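Local coordinates for protein dihydrofolate reductase, putative (PDB 6DRS) that probably catalyses the NADPH-dependent reduction of dihydrofolate to tetrahydrofolate, the step blocked by antifolate drugs, and here holds NADP and an inhibitor, at residues Arg46-Pro51 with Asn58-Gly63; Ser73-Gly78 with Ser93-Glu98; Asn180-Gly185 with Gly229-Glu234. All blocks are in the same frame, centred on the assembly; numbering follows the deposited sequence.

Contact 1 (Arg46-Pro51 with Asn58-Gly63). With NAP (NADP nicotinamide-adenine-dinucleotide phosphate), chain H; SO4 (sulfate ion), chain D.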
loop_
_atom_site.group_PDB
_atom_site.type_symbol
_atom_site.label_atom_id
_atom_site.label_comp_id
_atom_site.label_asym_id
_atom_site.label_seq_id
_atom_site.Cartn_x
_atom_site.Cartn_y
_atom_site.Cartn_z
ATOM N N ARG A 46 9.046 -3.462 -1.188
ATOM C CA ARG A 46 10.154 -3.277 -0.218
ATOM C C ARG A 46 9.663 -2.481 0.985
ATOM O O ARG A 46 9.923 -2.859 2.105
ATOM C CB ARG A 46 11.365 -2.556 -0.815
ATOM C CG ARG A 46 12.054 -3.344 -1.911
ATOM C CD ARG A 46 13.354 -2.612 -2.205
ATOM N NE ARG A 46 13.110 -1.221 -2.580
ATOM C CZ ARG A 46 12.807 -0.792 -3.801
ATOM N NH1 ARG A 46 12.820 -1.620 -4.834
ATOM N NH2 ARG A 46 12.521 0.479 -3.990
ATOM N N VAL A 47 8.961 -1.382 0.737
ATOM C CA VAL A 47 8.504 -0.533 1.801
ATOM C C VAL A 47 7.491 -1.247 2.701
ATOM O O VAL A 47 7.586 -1.126 3.919
ATOM C CB VAL A 47 8.002 0.807 1.248
ATOM C CG1 VAL A 47 7.287 1.636 2.313
ATOM C CG2 VAL A 47 9.194 1.550 0.647
ATOM N N THR A 48 6.533 -1.973 2.137
ATOM C CA THR A 48 5.460 -2.537 2.997
ATOM C C THR A 48 5.989 -3.757 3.755
ATOM O O THR A 48 5.432 -4.128 4.783
ATOM C CB THR A 48 4.225 -2.935 2.180
ATOM O OG1 THR A 48 4.672 -3.812 1.141
ATOM C CG2 THR A 48 3.458 -1.753 1.630
ATOM N N THR A 49 7.039 -4.380 3.253
ATOM C CA THR A 49 7.622 -5.589 3.867
ATOM C C THR A 49 8.616 -5.224 4.981
ATOM O O THR A 49 8.624 -5.867 6.041
ATOM C CB THR A 49 8.306 -6.464 2.812
ATOM O OG1 THR A 49 7.333 -6.649 1.778
ATOM C CG2 THR A 49 8.704 -7.810 3.378
ATOM N N ARG A 50 9.410 -4.182 4.756
ATOM C CA ARG A 50 10.559 -3.817 5.593
ATOM C C ARG A 50 10.148 -3.584 7.059
ATOM O O ARG A 50 9.508 -2.563 7.373
ATOM C CB ARG A 50 11.157 -2.535 5.014
ATOM C CG ARG A 50 12.441 -2.100 5.694
ATOM C CD ARG A 50 13.116 -0.865 5.123
ATOM N NE ARG A 50 13.709 -1.224 3.838
ATOM C CZ ARG A 50 13.356 -0.709 2.658
ATOM N NH1 ARG A 50 13.918 -1.167 1.552
ATOM N NH2 ARG A 50 12.458 0.261 2.579
ATOM N N PRO A 51 10.577 -4.471 7.990
ATOM C CA PRO A 51 10.296 -4.352 9.433
ATOM C C PRO A 51 11.030 -3.147 10.042
ATOM O O PRO A 51 12.167 -2.851 9.654
ATOM C CB PRO A 51 10.890 -5.622 10.057
ATOM C CG PRO A 51 10.992 -6.577 8.903
ATOM C CD PRO A 51 11.413 -5.668 7.772
ATOM N N ASN A 58 5.236 -6.314 9.278
ATOM C CA ASN A 58 4.314 -5.214 8.974
ATOM C C ASN A 58 2.960 -5.795 8.575
ATOM O O ASN A 58 2.911 -6.931 8.033
ATOM C CB ASN A 58 4.824 -4.323 7.838
ATOM C CG ASN A 58 6.165 -3.701 8.154
ATOM O OD1 ASN A 58 6.578 -3.679 9.316
ATOM N ND2 ASN A 58 6.855 -3.239 7.124
ATOM N N ALA A 59 1.905 -5.028 8.886
ATOM C CA ALA A 59 0.539 -5.309 8.432
ATOM C C ALA A 59 0.156 -4.312 7.318
ATOM O O ALA A 59 0.511 -3.101 7.383
ATOM C CB ALA A 59 -0.434 -5.192 9.586
ATOM N N MET A 60 -0.569 -4.808 6.310
ATOM C CA MET A 60 -1.238 -3.938 5.306
ATOM C C MET A 60 -2.759 -4.026 5.497
ATOM O O MET A 60 -3.331 -5.105 5.453
ATOM C CB MET A 60 -0.866 -4.373 3.889
ATOM C CG MET A 60 0.598 -4.187 3.631
ATOM S SD MET A 60 0.964 -4.769 1.999
ATOM C CE MET A 60 0.412 -6.477 2.102
ATOM N N ILE A 61 -3.411 -2.910 5.775
ATOM C CA ILE A 61 -4.865 -2.963 5.854
ATOM C C ILE A 61 -5.459 -2.534 4.505
ATOM O O ILE A 61 -5.070 -1.484 3.966
ATOM C CB ILE A 61 -5.358 -2.141 7.049
ATOM C CG1 ILE A 61 -4.730 -2.719 8.317
ATOM C CG2 ILE A 61 -6.883 -2.168 7.126
ATOM C CD1 ILE A 61 -4.977 -1.883 9.548
ATOM N N MET A 62 -6.353 -3.366 3.953
ATOM C CA MET A 62 -6.896 -3.139 2.608
ATOM C C MET A 62 -8.412 -3.407 2.568
ATOM O O MET A 62 -8.950 -4.214 3.328
ATOM C CB MET A 62 -6.183 -4.021 1.578
ATOM C CG MET A 62 -6.508 -5.492 1.712
ATOM S SD MET A 62 -5.237 -6.482 0.906
ATOM C CE MET A 62 -4.044 -6.559 2.250
ATOM N N GLY A 63 -9.119 -2.720 1.663
ATOM C CA GLY A 63 -10.519 -3.065 1.390
ATOM C C GLY A 63 -10.607 -4.370 0.606
ATOM O O GLY A 63 -9.639 -4.786 -0.049
HETATM P PA NAP H . -11.692 -0.719 -1.602
HETATM O O1A NAP H . -10.406 -1.429 -1.920
HETATM O O2A NAP H . -11.889 0.467 -0.730
HETATM O O5B NAP H . -12.759 -1.849 -1.128
HETATM C C5B NAP H . -14.176 -1.616 -0.999
HETATM C C4B NAP H . -14.698 -2.792 -0.201
HETATM O O4B NAP H . -14.131 -2.755 1.110
HETATM C C3B NAP H . -16.200 -2.770 0.036
HETATM O O3B NAP H . -16.896 -3.365 -1.070
HETATM C C2B NAP H . -16.323 -3.593 1.306
HETATM O O2B NAP H . -16.082 -4.968 1.017
HETATM C C1B NAP H . -15.086 -3.195 2.088
HETATM N N9A NAP H . -15.364 -2.071 2.964
HETATM C C8A NAP H . -15.172 -0.807 2.555
HETATM N N7A NAP H . -15.498 0.047 3.548
HETATM C C5A NAP H . -15.897 -0.678 4.616
HETATM C C6A NAP H . -16.373 -0.367 5.983
HETATM N N6A NAP H . -16.438 0.922 6.343
HETATM N N1A NAP H . -16.709 -1.363 6.832
HETATM C C2A NAP H . -16.604 -2.637 6.413
HETATM N N3A NAP H . -16.175 -2.990 5.170
HETATM C C4A NAP H . -15.816 -2.082 4.227
HETATM O O3 NAP H . -12.390 -0.481 -3.070
HETATM P PN NAP H . -12.346 0.834 -4.032
HETATM O O1N NAP H . -12.429 2.085 -3.262
HETATM O O2N NAP H . -13.388 0.482 -5.071
HETATM O O5D NAP H . -10.902 0.705 -4.706
HETATM C C5D NAP H . -10.552 -0.431 -5.457
HETATM C C4D NAP H . -9.862 0.171 -6.661
HETATM O O4D NAP H . -8.816 1.024 -6.192
HETATM C C3D NAP H . -9.238 -0.818 -7.616
HETATM O O3D NAP H . -9.382 -0.262 -8.950
HETATM C C2D NAP H . -7.795 -0.816 -7.187
HETATM O O2D NAP H . -6.964 -1.192 -8.256
HETATM C C1D NAP H . -7.575 0.623 -6.778
HETATM N N1N NAP H . -6.449 0.779 -5.832
HETATM C C2N NAP H . -5.402 1.544 -6.217
HETATM C C3N NAP H . -4.276 1.727 -5.388
HETATM C C7N NAP H . -3.119 2.610 -5.850
HETATM O O7N NAP H . -2.178 2.869 -5.092
HETATM N N7N NAP H . -3.156 3.094 -7.105
HETATM C C4N NAP H . -4.246 1.054 -4.150
HETATM C C5N NAP H . -5.343 0.267 -3.791
HETATM C C6N NAP H . -6.434 0.125 -4.651
HETATM P P2B NAP H . -17.297 -5.996 0.773
HETATM O O1X NAP H . -17.951 -5.567 -0.533
HETATM O O2X NAP H . -16.571 -7.302 0.527
HETATM O O3X NAP H . -18.091 -5.715 2.012
HETATM S S SO4 D . 16.391 -3.276 3.384
HETATM O O1 SO4 D . 16.975 -2.035 3.948
HETATM O O2 SO4 D . 17.361 -4.393 3.449
HETATM O O3 SO4 D . 16.071 -3.063 1.951
HETATM O O4 SO4 D . 15.164 -3.603 4.149
HETATM O O HOH W 1 6.723 -7.239 7.072
#
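The side-chain amide of Asn58 ties strand 57-63 to the end of helix 38-49. Its CG lies beside the backbone N (chi1 -59°), which carries the amide to the helix end. Asn58 ND2 lies 2.7 Å from Arg50 O, with an N-H...O angle of 165°, and 2.9 Å from Thr48 O. Both oxygens lie close to the amide plane, while ND2 sits well above each carbonyl plane. Two bonds on one nitrogen fix the rotation of the amide, and OD1 is taken by Ser152 N. A water donates to Thr49 O and accepts from Asn58 N at 2.8 Å. These bonds satisfy carbonyls where the helix ends, Arg50 being first to leave helical angles.

Two residues along the strand, Met60 SD rests 3.7 Å from Thr48 CB, and the two side chains cross at about a right angle. Thr48 OG1 turns back to Phe44 O and also bonds Arg80 NH1. Arg50 NE and NH1 bind a sulfate, probably from the crystallisation liquor; the same guanidinium also pairs with Glu225.

Strand 57-63 runs between parallel strands 81-85 and 150-157, with helix 38-49 packed beside its start and helix 135-146 against Ala59 and Ile61.

Contact 2 (Ser73-Gly78 with Ser93-Glu98). With SO4 (sulfate ion), chain E.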
loop_
_atom_site.group_PDB
_atom_site.type_symbol
_atom_site.label_atom_id
_atom_site.label_comp_id
_atom_site.label_asym_id
_atom_site.label_seq_id
_atom_site.Cartn_x
_atom_site.Cartn_y
_atom_site.Cartn_z
ATOM N N SER A 73 -2.916 -15.948 -7.273
ATOM C CA SER A 73 -1.746 -16.773 -7.026
ATOM C C SER A 73 -0.713 -16.002 -6.197
ATOM O O SER A 73 0.089 -16.627 -5.516
ATOM C CB SER A 73 -1.148 -17.240 -8.326
ATOM O OG SER A 73 -0.805 -16.112 -9.119
ATOM N N LEU A 74 -0.739 -14.666 -6.278
ATOM C CA LEU A 74 0.158 -13.815 -5.531
ATOM C C LEU A 74 -0.468 -13.466 -4.178
ATOM O O LEU A 74 0.153 -12.815 -3.356
ATOM C CB LEU A 74 0.445 -12.541 -6.337
ATOM C CG LEU A 74 1.346 -12.681 -7.568
ATOM C CD1 LEU A 74 2.124 -11.392 -7.800
ATOM C CD2 LEU A 74 2.314 -13.855 -7.456
ATOM N N ARG A 75 -1.677 -13.900 -3.889
ATOM C CA ARG A 75 -2.225 -13.393 -2.644
ATOM C C ARG A 75 -2.588 -14.552 -1.693
ATOM O O ARG A 75 -2.759 -15.687 -2.159
ATOM C CB ARG A 75 -3.381 -12.437 -2.948
ATOM C CG ARG A 75 -4.742 -13.110 -3.005
ATOM C CD ARG A 75 -5.775 -12.245 -3.682
ATOM N NE ARG A 75 -6.908 -13.121 -3.925
ATOM C CZ ARG A 75 -7.713 -13.060 -4.980
ATOM N NH1 ARG A 75 -7.477 -12.188 -5.947
ATOM N NH2 ARG A 75 -8.750 -13.878 -5.056
ATOM N N PRO A 76 -2.707 -14.300 -0.376
ATOM C CA PRO A 76 -2.342 -13.022 0.294
ATOM C C PRO A 76 -0.851 -12.696 0.095
ATOM O O PRO A 76 -0.049 -13.589 -0.128
ATOM C CB PRO A 76 -2.665 -13.235 1.783
ATOM C CG PRO A 76 -3.483 -14.514 1.829
ATOM C CD PRO A 76 -2.966 -15.305 0.651
ATOM N N LEU A 77 -0.503 -11.415 0.083
ATOM C CA LEU A 77 0.846 -10.985 -0.332
ATOM C C LEU A 77 1.881 -11.415 0.731
ATOM O O LEU A 77 1.671 -11.231 1.946
ATOM C CB LEU A 77 0.792 -9.460 -0.498
ATOM C CG LEU A 77 0.124 -8.968 -1.790
ATOM C CD1 LEU A 77 -0.013 -7.456 -1.749
ATOM C CD2 LEU A 77 0.949 -9.376 -3.008
ATOM N N GLY A 78 2.983 -12.006 0.288
ATOM C CA GLY A 78 3.917 -12.651 1.196
ATOM C C GLY A 78 4.707 -11.674 2.060
ATOM O O GLY A 78 5.018 -10.520 1.672
ATOM N N SER A 93 -13.785 -14.499 5.064
ATOM C CA SER A 93 -12.954 -15.387 5.931
ATOM C C SER A 93 -12.705 -16.744 5.266
ATOM O O SER A 93 -11.544 -17.121 5.090
ATOM C CB SER A 93 -13.596 -15.592 7.264
ATOM O OG SER A 93 -13.522 -14.397 8.015
ATOM N N LYS A 94 -13.771 -17.473 4.897
ATOM C CA LYS A 94 -13.576 -18.829 4.353
ATOM C C LYS A 94 -12.679 -18.781 3.119
ATOM O O LYS A 94 -11.788 -19.636 2.941
ATOM C CB LYS A 94 -14.890 -19.500 3.946
ATOM C CG LYS A 94 -15.912 -19.735 5.053
ATOM C CD LYS A 94 -16.532 -21.144 4.976
ATOM C CE LYS A 94 -18.044 -21.203 5.112
ATOM N NZ LYS A 94 -18.567 -20.170 6.039
ATOM N N ARG A 95 -12.912 -17.794 2.255
ATOM C CA ARG A 95 -12.166 -17.749 0.991
ATOM C C ARG A 95 -10.709 -17.325 1.263
ATOM O O ARG A 95 -9.782 -17.827 0.622
ATOM C CB ARG A 95 -12.889 -16.838 -0.013
ATOM C CG ARG A 95 -12.149 -16.624 -1.328
ATOM C CD ARG A 95 -12.937 -15.764 -2.303
ATOM N NE ARG A 95 -13.126 -14.384 -1.879
ATOM C CZ ARG A 95 -12.322 -13.389 -2.224
ATOM N NH1 ARG A 95 -11.237 -13.638 -2.940
ATOM N NH2 ARG A 95 -12.632 -12.149 -1.885
ATOM N N VAL A 96 -10.508 -16.378 2.182
ATOM C CA VAL A 96 -9.135 -15.895 2.496
ATOM C C VAL A 96 -8.345 -17.058 3.132
ATOM O O VAL A 96 -7.219 -17.372 2.684
ATOM C CB VAL A 96 -9.174 -14.629 3.377
ATOM C CG1 VAL A 96 -7.844 -14.361 4.072
ATOM C CG2 VAL A 96 -9.637 -13.400 2.589
ATOM N N ALA A 97 -8.994 -17.761 4.083
ATOM C CA ALA A 97 -8.394 -18.933 4.753
ATOM C C ALA A 97 -7.920 -19.919 3.693
ATOM O O ALA A 97 -6.829 -20.472 3.783
ATOM C CB ALA A 97 -9.370 -19.567 5.705
ATOM N N GLU A 98 -8.716 -20.064 2.646
ATOM C CA GLU A 98 -8.386 -21.015 1.609
ATOM C C GLU A 98 -7.164 -20.526 0.831
ATOM O O GLU A 98 -6.257 -21.313 0.536
ATOM C CB GLU A 98 -9.594 -21.187 0.695
ATOM C CG GLU A 98 -9.644 -22.517 -0.029
ATOM C CD GLU A 98 -10.830 -22.584 -0.985
ATOM O OE1 GLU A 98 -11.988 -22.392 -0.516
ATOM O OE2 GLU A 98 -10.596 -22.796 -2.197
HETATM S S SO4 E . 6.390 -13.677 -1.501
HETATM O O1 SO4 E . 7.155 -12.974 -2.557
HETATM O O2 SO4 E . 6.871 -13.222 -0.176
HETATM O O3 SO4 E . 6.585 -15.146 -1.614
HETATM O O4 SO4 E . 4.953 -13.349 -1.663
#
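Arg75 and Arg95 bring their guanidinium groups together with the two planes 88° apart, almost perpendicular. Arg75 NH2 comes in at the edge of the Arg95 group, in its plane, and lies 3.3 Å from Arg95 NH1. Arg95 NH1 in turn lies obliquely to the Arg75 group. Both atoms are donors, so the pair is not a hydrogen bond.

The two chains reach this point differently. Arg75 runs extended from CG to NE out of the loop. Arg95 leaves its helix with CG trans to the backbone N (chi1 175°), then bends at chi3 (66°), which carries its guanidinium to that of Arg75.

Glu99, one helical turn beyond Arg95, bridges the pair. Its OE2 forms salt bridges with both Arg75 NH2 and Arg95 NH1. As a shared acceptor the carboxylate probably offsets the charge of the two groups. Each arginine has a further partner: Arg95 NH2 pairs with Asp68, and Arg75 NH1 bonds Val70 O.

In the dihydrofolate reductase fold this contact joins the loop between helix 64-69 and strand 81-85 to the long helix 89-116. Tyr67 of helix 64-69 touches both arginines.

Away from the guanidinium groups, Pro76 and Val96 both pack on Ala129 of strand 128-132 without touching each other closely. The peptide bond before Pro76 is cis, and the chain changes direction at the proline. Farther along the loop, Leu77 touches the bound inhibitor. Gly78 N makes a weak hydrogen bond of 3.1 Å to O4 of a sulfate, which Lys103 NZ also binds.

Contact 3 (Asn180-Gly185 with Gly229-Glu234); sequences NVEKKG and GEWKDE
Van der Waals contact centres on the Trp231 indole, which reaches across to strand 174-183 with its six-membered ring. CH2 of Trp231 lies 3.7 Å from Asn180 CB. The neighbouring ring atom, Trp231 CZ3, lies 3.6 Å from Asn180 O. Farther along the same strand, Glu182 CD is 3.7 Å from Trp231 CH2. The carboxylate plane is inclined 33° to the ring plane, and its approach is oblique. The two side chains cross at about a right angle. Asn180 and Glu182 are two residues apart, so both project from one face of the strand and meet the same end of the indole.

The polar ends of these residues find partners on strand 237-246. Glu182 OE1 forms a salt bridge with Arg238, which also makes a cation-pi contact with Trp231. Asn180 ND2 bonds Gln240 OE1.

The charged contact lies at the other end. Lys184 NZ and Asp233 OD1 form a long salt bridge of 3.7 Å. Lys184 CE comes nearer, 3.3 Å from Asp233 OD1, so the methylene chain carries much of the touch. The lysine curls through bends at chi2, chi3 and chi4. Its NZ is also hydrogen-bonded to Gly235 O.

Strand 237-246 pairs antiparallel with both 174-183 and 232-234, which places it between the two segments. They therefore meet through side chains that reach across strand 237-246. The chemistry is that of a surface patch: an aromatic ring against aliphatic and carboxylate carbon, Arg238 probably balancing Glu182, and a loose ion pair that likely adds modest electrostatic attraction.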
loop_
_atom_site.group_PDB
_atom_site.type_symbol
_atom_site.label_atom_id
_atom_site.label_comp_id
_atom_site.label_asym_id
_atom_site.label_seq_id
_atom_site.Cartn_x
_atom_site.Cartn_y
_atom_site.Cartn_z
ATOM N N ASN A 180 3.646 9.631 -7.461
ATOM C CA ASN A 180 3.032 10.393 -8.582
ATOM C C ASN A 180 3.414 9.733 -9.903
ATOM O O ASN A 180 4.586 9.460 -10.151
ATOM C CB ASN A 180 3.461 11.860 -8.636
ATOM C CG ASN A 180 3.043 12.571 -7.384
ATOM O OD1 ASN A 180 1.960 12.308 -6.867
ATOM N ND2 ASN A 180 3.940 13.369 -6.839
ATOM N N VAL A 181 2.383 9.477 -10.710
ATOM C CA VAL A 181 2.513 8.791 -12.003
ATOM C C VAL A 181 1.962 9.727 -13.090
ATOM O O VAL A 181 0.818 10.171 -13.009
ATOM C CB VAL A 181 1.775 7.429 -12.005
ATOM C CG1 VAL A 181 1.763 6.796 -13.391
ATOM C CG2 VAL A 181 2.384 6.463 -10.995
ATOM N N GLU A 182 2.778 10.020 -14.089
ATOM C CA GLU A 182 2.376 10.890 -15.179
ATOM C C GLU A 182 2.795 10.274 -16.512
ATOM O O GLU A 182 3.857 9.662 -16.587
ATOM C CB GLU A 182 3.048 12.253 -15.038
ATOM C CG GLU A 182 2.164 13.239 -14.317
ATOM C CD GLU A 182 2.836 14.535 -13.913
ATOM O OE1 GLU A 182 3.835 14.910 -14.562
ATOM O OE2 GLU A 182 2.354 15.154 -12.942
ATOM N N LYS A 183 1.989 10.460 -17.568
ATOM C CA LYS A 183 2.461 10.036 -18.922
ATOM C C LYS A 183 3.542 11.019 -19.406
ATOM O O LYS A 183 3.505 12.211 -19.054
ATOM C CB LYS A 183 1.279 9.976 -19.890
ATOM C CG LYS A 183 0.313 8.807 -19.720
ATOM C CD LYS A 183 -0.409 8.528 -21.024
ATOM C CE LYS A 183 -1.278 7.287 -21.055
ATOM N NZ LYS A 183 -2.597 7.610 -20.478
ATOM N N LYS A 184 4.529 10.532 -20.172
ATOM C CA LYS A 184 5.470 11.429 -20.896
ATOM C C LYS A 184 4.668 12.225 -21.937
ATOM O O LYS A 184 3.716 11.693 -22.515
ATOM C CB LYS A 184 6.559 10.662 -21.661
ATOM C CG LYS A 184 7.181 9.457 -20.970
ATOM C CD LYS A 184 8.350 9.800 -20.085
ATOM C CE LYS A 184 9.664 9.828 -20.836
ATOM N NZ LYS A 184 10.158 8.458 -21.067
ATOM N N GLY A 185 5.028 13.485 -22.168
ATOM C CA GLY A 185 4.375 14.281 -23.232
ATOM C C GLY A 185 4.498 13.611 -24.598
ATOM O O GLY A 185 5.420 12.806 -24.811
ATOM N N GLY A 229 12.662 12.202 -4.220
ATOM C CA GLY A 229 11.587 13.074 -4.651
ATOM C C GLY A 229 11.774 13.558 -6.082
ATOM O O GLY A 229 11.033 14.409 -6.522
ATOM N N GLU A 230 12.714 12.973 -6.814
ATOM C CA GLU A 230 13.029 13.319 -8.204
ATOM C C GLU A 230 12.114 12.537 -9.161
ATOM O O GLU A 230 11.743 11.400 -8.842
ATOM C CB GLU A 230 14.444 12.808 -8.502
ATOM C CG GLU A 230 15.371 13.837 -9.103
ATOM C CD GLU A 230 15.695 14.967 -8.142
ATOM O OE1 GLU A 230 14.977 16.000 -8.158
ATOM O OE2 GLU A 230 16.669 14.811 -7.380
ATOM N N TRP A 231 11.813 13.089 -10.348
ATOM C CA TRP A 231 11.135 12.324 -11.414
ATOM C C TRP A 231 12.129 11.342 -12.017
ATOM O O TRP A 231 13.278 11.674 -12.156
ATOM C CB TRP A 231 10.545 13.220 -12.513
ATOM C CG TRP A 231 9.364 14.023 -12.073
ATOM C CD1 TRP A 231 9.382 15.343 -11.735
ATOM C CD2 TRP A 231 8.000 13.588 -11.899
ATOM N NE1 TRP A 231 8.135 15.755 -11.345
ATOM C CE2 TRP A 231 7.261 14.707 -11.442
ATOM C CE3 TRP A 231 7.315 12.386 -12.102
ATOM C CZ2 TRP A 231 5.887 14.668 -11.194
ATOM C CZ3 TRP A 231 5.965 12.341 -11.841
ATOM C CH2 TRP A 231 5.262 13.460 -11.386
ATOM N N LYS A 232 11.659 10.151 -12.355
ATOM C CA LYS A 232 12.473 9.074 -12.924
ATOM C C LYS A 232 11.670 8.452 -14.075
ATOM O O LYS A 232 10.450 8.321 -13.986
ATOM C CB LYS A 232 12.728 8.011 -11.851
ATOM C CG LYS A 232 12.823 8.542 -10.420
ATOM C CD LYS A 232 12.163 7.664 -9.365
ATOM C CE LYS A 232 12.874 6.334 -9.202
ATOM N NZ LYS A 232 12.096 5.394 -8.363
ATOM N N ASP A 233 12.331 8.093 -15.163
ATOM C CA ASP A 233 11.591 7.676 -16.340
ATOM C C ASP A 233 11.348 6.178 -16.232
ATOM O O ASP A 233 12.256 5.462 -15.917
ATOM C CB ASP A 233 12.309 8.048 -17.641
ATOM C CG ASP A 233 12.083 9.493 -18.074
ATOM O OD1 ASP A 233 10.990 10.060 -17.797
ATOM O OD2 ASP A 233 13.001 10.049 -18.691
ATOM N N GLU A 234 10.123 5.736 -16.466
ATOM C CA GLU A 234 9.838 4.315 -16.508
ATOM C C GLU A 234 8.992 4.033 -17.750
ATOM O O GLU A 234 7.776 3.959 -17.658
ATOM C CB GLU A 234 9.125 3.875 -15.223
ATOM C CG GLU A 234 9.715 4.457 -13.941
ATOM C CD GLU A 234 11.004 3.815 -13.425
ATOM O OE1 GLU A 234 11.376 2.720 -13.922
ATOM O OE2 GLU A 234 11.643 4.409 -12.516
#

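Contacts 1 and 2 are neighbours, with centres about 15 Å apart. Met60 CE of contact 1 packs 4.0 Å from Leu77 CB of contact 2. Leu77 lines the inhibitor pocket, and the Thr48 side chain in contact 1 is about 5 Å from that inhibitor. Gly63, at the end of the contact 1 strand segment, belongs to the NADP pocket. In contact 2, the side chain of Arg95 stays about 7 Å from NADP. The centre of contact 3 lies about 33 Å from that of contact 2, across the chain's centre. Its Asn180 side chain is about 10 Å from either ligand. Contacts 1 and 3 reach the same sheet, with nearest atoms about 7 Å apart.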